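Local coordinates for uncharacterized protein (Bacteroides uniformis, PDB 4JPQ), which is of unknown function but probably binds carbohydrate through a family 9-type carbohydrate-binding domain, at residues N104-C109 with M207-A212. Sequence-based numbering, arbitrary orientation.
Sequences NFECNC and MFHCPA
His209 reaches from the loop 207-212 to the polar ends of Asn104 and Glu106, which project from strand 102-108. Just ahead of it in the loop, Phe208 stacks its ring on Tyr184, while its backbone N is hydrogen-bonded to a bound 3-cyclohexyl-1-propylsulfonic acid, probably picked up from the crystallisation liquor. His209 then sits at the centre of an inverse gamma turn, closed by a weak bond from Cys210 N to Phe208 O. Its CG lies anti to the carbonyl carbon, chi1 -64°, and from there the imidazole presents CE1 and NE2 to the strand. CE1 approaches Asn104 ND2 at 3.7 Å, with the amide and ring planes 69° apart, a van der Waals contact. NE2 stays 4.1 Å from Glu106 OE2, too far for a direct bond. A water links the two instead: it donates to Glu106 OE2 at 3.1 Å and meets His209 NE2 weakly at 3.5 Å.

The strand side is firmer. Asn104 ND2 donates to Glu106 OE2 at 3.0 Å, with the acceptor nearly in the amide plane but the donor above the carboxylate plane. OE2 thus receives both the amide and the water, and Asn104 is held further by Arg124 at OD1 and Gln116 at ND2. On the other side of CE1 from NE2, ND1 is hydrogen-bonded to the hydroxyl of Tyr102, which helps fix the ring's rotation. Close by, Glu106 OE1 lies near Glu91 OE2, which may favour a proton between these acids.

The His209 side chain comes within about 3 Å of the sulfonic acid, consistent with a ligand-binding surface in this family 9 domain, although no sugar is bound here. Strand 102-108 runs antiparallel between strands 89-95 and 113-118, and the loop between strands 195-197 and 215-219 packs His209 on the first two, meeting Phe93 edge-to-face.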
loop_
_atom_site.group_PDB
_atom_site.type_symbol
_atom_site.label_atom_id
_atom_site.label_comp_id
_atom_site.label_asym_id
_atom_site.label_seq_id
_atom_site.Cartn_x
_atom_site.Cartn_y
_atom_site.Cartn_z
ATOM N N ASN A 104 6.102 3.129 -5.375
ATOM C CA ASN A 104 5.889 2.580 -4.032
ATOM C C ASN A 104 5.157 3.620 -3.186
ATOM O O ASN A 104 5.620 4.756 -3.059
ATOM C CB ASN A 104 7.189 2.121 -3.348
ATOM C CG ASN A 104 8.242 3.202 -3.279
ATOM O OD1 ASN A 104 8.570 3.786 -4.289
ATOM N ND2 ASN A 104 8.767 3.480 -2.089
ATOM N N PHE A 105 4.000 3.223 -2.660
ATOM C CA PHE A 105 3.166 4.050 -1.809
ATOM C C PHE A 105 3.275 3.432 -0.428
ATOM O O PHE A 105 2.734 2.353 -0.207
ATOM C CB PHE A 105 1.710 4.023 -2.286
ATOM C CG PHE A 105 1.512 4.594 -3.653
ATOM C CD1 PHE A 105 1.717 3.807 -4.778
ATOM C CD2 PHE A 105 1.087 5.905 -3.821
ATOM C CE1 PHE A 105 1.517 4.326 -6.044
ATOM C CE2 PHE A 105 0.891 6.429 -5.092
ATOM C CZ PHE A 105 1.104 5.642 -6.201
ATOM N N GLU A 106 3.997 4.095 0.474
ATOM C CA GLU A 106 4.196 3.610 1.838
ATOM C C GLU A 106 3.510 4.610 2.751
ATOM O O GLU A 106 3.771 5.808 2.655
ATOM C CB GLU A 106 5.691 3.495 2.137
ATOM C CG GLU A 106 6.444 2.627 1.127
ATOM C CD GLU A 106 7.915 2.406 1.444
ATOM O OE1 GLU A 106 8.343 2.628 2.585
ATOM O OE2 GLU A 106 8.659 1.985 0.534
ATOM N N CYS A 107 2.634 4.120 3.625
ATOM C CA CYS A 107 1.843 4.985 4.509
ATOM C C CYS A 107 1.849 4.466 5.947
ATOM O O CYS A 107 1.534 3.285 6.174
ATOM C CB CYS A 107 0.423 5.034 3.964
ATOM S SG CYS A 107 -0.532 6.438 4.542
ATOM N N ASN A 108 2.266 5.297 6.910
ATOM C CA ASN A 108 2.258 4.850 8.322
ATOM C C ASN A 108 0.851 4.923 8.874
ATOM O O ASN A 108 -0.024 5.575 8.276
ATOM C CB ASN A 108 3.294 5.554 9.230
ATOM C CG ASN A 108 2.996 7.026 9.521
ATOM O OD1 ASN A 108 1.932 7.558 9.225
ATOM N ND2 ASN A 108 3.966 7.688 10.152
ATOM N N CYS A 109 0.652 4.290 10.029
ATOM C CA CYS A 109 -0.668 4.229 10.689
ATOM C C CYS A 109 -1.315 5.575 11.054
ATOM O O CYS A 109 -2.521 5.621 11.273
ATOM C CB CYS A 109 -0.612 3.327 11.923
ATOM S SG CYS A 109 0.481 3.924 13.223
HETATM N N MSE A 207 13.757 -7.554 1.269
HETATM C CA MSE A 207 13.890 -6.582 0.193
HETATM C C MSE A 207 12.550 -6.493 -0.499
HETATM O O MSE A 207 12.037 -7.501 -0.960
HETATM C CB MSE A 207 14.983 -7.146 -0.698
HETATM C CG MSE A 207 16.353 -7.076 -0.026
HETATM SE SE MSE A 207 17.753 -7.198 -1.363
HETATM C CE MSE A 207 18.377 -9.035 -1.019
ATOM N N PHE A 208 11.966 -5.299 -0.547
ATOM C CA PHE A 208 10.653 -5.087 -1.164
ATOM C C PHE A 208 10.678 -4.458 -2.554
ATOM O O PHE A 208 9.686 -4.576 -3.268
ATOM C CB PHE A 208 9.749 -4.201 -0.271
ATOM C CG PHE A 208 9.275 -4.832 1.031
ATOM C CD1 PHE A 208 9.055 -6.214 1.188
ATOM C CD2 PHE A 208 8.923 -3.993 2.084
ATOM C CE1 PHE A 208 8.583 -6.730 2.388
ATOM C CE2 PHE A 208 8.439 -4.506 3.277
ATOM C CZ PHE A 208 8.268 -5.878 3.429
ATOM N N HIS A 209 11.772 -3.795 -2.941
ATOM C CA HIS A 209 11.879 -3.130 -4.262
ATOM C C HIS A 209 12.270 -4.122 -5.386
ATOM O O HIS A 209 13.265 -3.926 -6.090
ATOM C CB HIS A 209 12.853 -1.950 -4.155
ATOM C CG HIS A 209 12.385 -0.867 -3.236
ATOM N ND1 HIS A 209 11.814 0.302 -3.688
ATOM C CD2 HIS A 209 12.385 -0.788 -1.884
ATOM C CE1 HIS A 209 11.493 1.061 -2.654
ATOM N NE2 HIS A 209 11.827 0.423 -1.547
ATOM N N CYS A 210 11.420 -5.135 -5.599
ATOM C CA CYS A 210 11.690 -6.265 -6.508
ATOM C C CYS A 210 10.527 -6.560 -7.465
ATOM O O CYS A 210 9.719 -7.457 -7.208
ATOM C CB CYS A 210 12.031 -7.492 -5.666
ATOM S SG CYS A 210 10.848 -7.753 -4.336
ATOM N N PRO A 211 10.452 -5.809 -8.584
ATOM C CA PRO A 211 9.437 -6.007 -9.622
ATOM C C PRO A 211 9.286 -7.425 -10.181
ATOM O O PRO A 211 8.196 -7.775 -10.624
ATOM C CB PRO A 211 9.886 -5.056 -10.736
ATOM C CG PRO A 211 10.564 -3.960 -10.019
ATOM C CD PRO A 211 11.283 -4.624 -8.883
ATOM N N ALA A 212 10.366 -8.209 -10.194
ATOM C CA ALA A 212 10.310 -9.615 -10.628
ATOM C C ALA A 212 9.313 -10.442 -9.799
ATOM O O ALA A 212 8.676 -11.333 -10.347
ATOM C CB ALA A 212 11.693 -10.252 -10.564
HETATM O O HOH W 1 11.598 3.079 0.663
#